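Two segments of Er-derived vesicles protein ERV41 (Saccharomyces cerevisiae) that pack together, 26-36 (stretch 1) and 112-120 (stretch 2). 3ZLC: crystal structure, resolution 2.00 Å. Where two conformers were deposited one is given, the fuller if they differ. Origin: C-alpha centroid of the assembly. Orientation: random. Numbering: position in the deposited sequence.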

# COMPACT_ATOMS: atom_id res chain seq x y z
N ILE A 26 0.76 -2.37 -5.99
CA ILE A 26 -0.52 -1.67 -5.94
C ILE A 26 -0.93 -1.22 -7.36
O ILE A 26 -0.06 -0.92 -8.17
CB ILE A 26 -0.39 -0.43 -5.00
CG1 ILE A 26 -0.03 -0.91 -3.59
CG2 ILE A 26 -1.67 0.40 -4.95
CD1 ILE A 26 0.11 0.20 -2.59
N TYR A 27 -2.24 -1.18 -7.64
CA TYR A 27 -2.73 -0.58 -8.88
C TYR A 27 -3.38 0.71 -8.43
O TYR A 27 -4.14 0.71 -7.47
CB TYR A 27 -3.80 -1.45 -9.56
CG TYR A 27 -3.37 -2.85 -9.97
CD1 TYR A 27 -2.03 -3.16 -10.25
CD2 TYR A 27 -4.30 -3.87 -10.07
CE1 TYR A 27 -1.66 -4.45 -10.63
CE2 TYR A 27 -3.94 -5.16 -10.45
CZ TYR A 27 -2.62 -5.45 -10.73
OH TYR A 27 -2.26 -6.73 -11.11
N VAL A 28 -3.08 1.82 -9.10
CA VAL A 28 -3.73 3.10 -8.82
C VAL A 28 -4.48 3.53 -10.07
O VAL A 28 -3.95 3.39 -11.18
CB VAL A 28 -2.70 4.21 -8.46
CG1 VAL A 28 -3.40 5.53 -8.17
CG2 VAL A 28 -1.85 3.79 -7.24
N ASN A 29 -5.70 4.04 -9.91
CA ASN A 29 -6.57 4.44 -11.04
C ASN A 29 -6.16 5.79 -11.63
O ASN A 29 -7.01 6.58 -12.05
CB ASN A 29 -8.03 4.47 -10.54
CG ASN A 29 -9.08 4.47 -11.65
OD1 ASN A 29 -10.27 4.55 -11.34
ND2 ASN A 29 -8.66 4.37 -12.93
N THR A 30 -4.85 6.03 -11.70
CA THR A 30 -4.29 7.25 -12.31
C THR A 30 -3.03 6.86 -13.10
O THR A 30 -2.30 5.94 -12.71
CB THR A 30 -3.89 8.28 -11.22
OG1 THR A 30 -5.05 8.61 -10.42
CG2 THR A 30 -3.32 9.55 -11.84
N LYS A 31 -2.81 7.54 -14.23
CA LYS A 31 -1.60 7.31 -15.04
C LYS A 31 -0.36 7.60 -14.23
O LYS A 31 -0.36 8.51 -13.39
CB LYS A 31 -1.59 8.21 -16.28
CG LYS A 31 -2.89 8.22 -17.05
CD LYS A 31 -3.12 6.92 -17.76
CE LYS A 31 -2.88 7.09 -19.25
NZ LYS A 31 -3.03 5.79 -19.95
N CYS A 32 0.71 6.84 -14.46
CA CYS A 32 1.91 6.90 -13.60
C CYS A 32 2.54 8.30 -13.51
O CYS A 32 2.97 8.72 -12.44
CB CYS A 32 2.97 5.91 -14.10
SG CYS A 32 2.48 4.18 -14.05
N ASP A 33 2.60 8.99 -14.63
CA ASP A 33 3.35 10.25 -14.71
C ASP A 33 2.70 11.41 -13.93
O ASP A 33 3.32 12.45 -13.72
CB ASP A 33 3.61 10.63 -16.19
CG ASP A 33 4.77 9.83 -16.83
OD1 ASP A 33 5.33 8.93 -16.18
OD2 ASP A 33 5.12 10.10 -17.99
N TRP A 34 1.46 11.22 -13.49
CA TRP A 34 0.82 12.21 -12.62
C TRP A 34 1.22 11.99 -11.16
O TRP A 34 0.96 12.84 -10.30
CB TRP A 34 -0.71 12.12 -12.70
CG TRP A 34 -1.31 12.46 -14.04
CD1 TRP A 34 -2.00 11.62 -14.86
CD2 TRP A 34 -1.30 13.74 -14.70
NE1 TRP A 34 -2.41 12.29 -15.99
CE2 TRP A 34 -1.98 13.59 -15.92
CE3 TRP A 34 -0.76 14.99 -14.38
CZ2 TRP A 34 -2.16 14.64 -16.81
CZ3 TRP A 34 -0.94 16.04 -15.27
CH2 TRP A 34 -1.63 15.85 -16.48
N LEU A 35 1.81 10.83 -10.88
CA LEU A 35 2.00 10.39 -9.49
C LEU A 35 3.38 10.71 -8.94
O LEU A 35 4.37 10.71 -9.68
CB LEU A 35 1.75 8.88 -9.38
CG LEU A 35 0.33 8.42 -9.72
CD1 LEU A 35 0.17 6.91 -9.57
CD2 LEU A 35 -0.69 9.16 -8.86
N GLN A 36 3.43 10.98 -7.63
CA GLN A 36 4.71 11.01 -6.92
C GLN A 36 4.59 10.16 -5.66
O GLN A 36 3.52 10.08 -5.03
CB GLN A 36 5.13 12.45 -6.60
CG GLN A 36 4.30 13.13 -5.51
CD GLN A 36 4.92 14.44 -5.05
OE1 GLN A 36 6.12 14.51 -4.77
NE2 GLN A 36 4.10 15.49 -4.97
N PRO A 112 -11.00 7.39 -19.74
CA PRO A 112 -10.37 7.87 -18.50
C PRO A 112 -10.77 7.06 -17.26
O PRO A 112 -10.09 7.17 -16.23
CB PRO A 112 -10.85 9.32 -18.39
CG PRO A 112 -11.97 9.47 -19.39
CD PRO A 112 -11.69 8.47 -20.46
N GLU A 113 -11.83 6.26 -17.35
CA GLU A 113 -12.23 5.37 -16.25
C GLU A 113 -11.15 4.33 -15.95
O GLU A 113 -11.09 3.78 -14.85
CB GLU A 113 -13.54 4.64 -16.58
CG GLU A 113 -14.81 5.38 -16.18
CD GLU A 113 -16.07 4.62 -16.56
OE1 GLU A 113 -15.99 3.39 -16.75
OE2 GLU A 113 -17.15 5.25 -16.66
N PHE A 114 -10.29 4.06 -16.94
CA PHE A 114 -9.32 2.98 -16.82
C PHE A 114 -7.87 3.44 -16.71
O PHE A 114 -6.97 2.58 -16.65
CB PHE A 114 -9.48 1.99 -17.99
CG PHE A 114 -10.88 1.48 -18.15
CD1 PHE A 114 -11.46 0.71 -17.15
CD2 PHE A 114 -11.63 1.79 -19.28
CE1 PHE A 114 -12.76 0.24 -17.28
CE2 PHE A 114 -12.93 1.32 -19.42
CZ PHE A 114 -13.49 0.55 -18.42
N ASN A 115 -7.64 4.76 -16.70
CA ASN A 115 -6.33 5.32 -16.35
C ASN A 115 -5.75 4.52 -15.20
O ASN A 115 -6.44 4.32 -14.20
CB ASN A 115 -6.47 6.77 -15.89
CG ASN A 115 -6.87 7.71 -17.01
OD1 ASN A 115 -6.73 7.38 -18.19
ND2 ASN A 115 -7.36 8.89 -16.65
N GLY A 116 -4.52 4.03 -15.33
CA GLY A 116 -3.95 3.23 -14.25
C GLY A 116 -2.44 3.19 -14.20
O GLY A 116 -1.77 3.39 -15.20
N CYS A 117 -1.91 2.92 -13.00
CA CYS A 117 -0.48 2.73 -12.80
C CYS A 117 -0.26 1.54 -11.87
O CYS A 117 -0.88 1.44 -10.81
CB CYS A 117 0.15 3.96 -12.17
SG CYS A 117 1.97 3.88 -12.10
N HIS A 118 0.62 0.64 -12.31
CA HIS A 118 1.05 -0.49 -11.50
C HIS A 118 2.33 -0.07 -10.78
O HIS A 118 3.38 0.11 -11.42
CB HIS A 118 1.34 -1.68 -12.42
CG HIS A 118 1.73 -2.93 -11.69
ND1 HIS A 118 2.31 -4.01 -12.33
CD2 HIS A 118 1.62 -3.28 -10.39
CE1 HIS A 118 2.55 -4.97 -11.45
NE2 HIS A 118 2.14 -4.56 -10.26
N VAL A 119 2.24 0.09 -9.46
CA VAL A 119 3.37 0.55 -8.66
C VAL A 119 3.90 -0.62 -7.84
O VAL A 119 3.18 -1.22 -7.06
CB VAL A 119 2.93 1.67 -7.70
CG1 VAL A 119 4.11 2.11 -6.84
CG2 VAL A 119 2.36 2.86 -8.51
N PHE A 120 5.18 -0.98 -8.02
CA PHE A 120 5.67 -2.16 -7.32
C PHE A 120 7.18 -2.14 -7.06
O PHE A 120 7.96 -1.60 -7.86
CB PHE A 120 5.26 -3.44 -8.07
CG PHE A 120 5.81 -3.54 -9.46
CD1 PHE A 120 5.23 -2.83 -10.51
CD2 PHE A 120 6.90 -4.35 -9.73
CE1 PHE A 120 5.74 -2.94 -11.81
CE2 PHE A 120 7.41 -4.45 -11.01
CZ PHE A 120 6.82 -3.75 -12.05
O HOH W 1 -7.59 8.69 -13.52
O HOH W 2 -12.60 4.95 -12.73
O HOH W 3 -4.61 3.66 -18.43

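Strand 117-120 runs antiparallel to strand 26-28, their N-to-C directions 150° apart, and the loop that leads into it is held by Asn29, whose CA-to-CB bond points away overall but whose amide end comes back to the loop. Glu113 and Asn115 both offer backbone oxygens to one amide: Asn29 ND2 donates to Glu113 O at 3.2 Å and to Asn115 O at 2.6 Å, so each carbonyl takes one of its two hydrogens. Water 2 links Asn29 OD1 to Glu113 O, water 1 joins Asn29 O to Asn115 ND2, and water 3 connects Lys31 NZ with Phe114 O. Gly116 has no side chain, and its CA lies 3.1 Å from Val28 O in a CA-H...O contact. Cys117 pairs with Val28 through two backbone hydrogen bonds, Cys117 N to Val28 O and Val28 N to Cys117 O, both 2.8 Å. Its side chain, in the t rotamer, forms a disulfide with Cys32 (SG to SG 2.0 Å, chi3 101°), tying the strand covalently to the 3-10 segment; Leu35 CD1 packs 3.9 Å from Cys117 CB. His118 is paired with Tyr27 in a non-hydrogen-bonded bridge, with both side chains on the same face of the sheet, where the edge of Tyr27 approaches the face of His118, with Tyr27 CE1 3.5 Å from His118 CD2 and planes at 78°. Val119 pairs with Ile26 in the next hydrogen-bonded bridge, Val119 N to Ile26 O at 2.8 Å and Ile26 N to Val119 O at 2.9 Å.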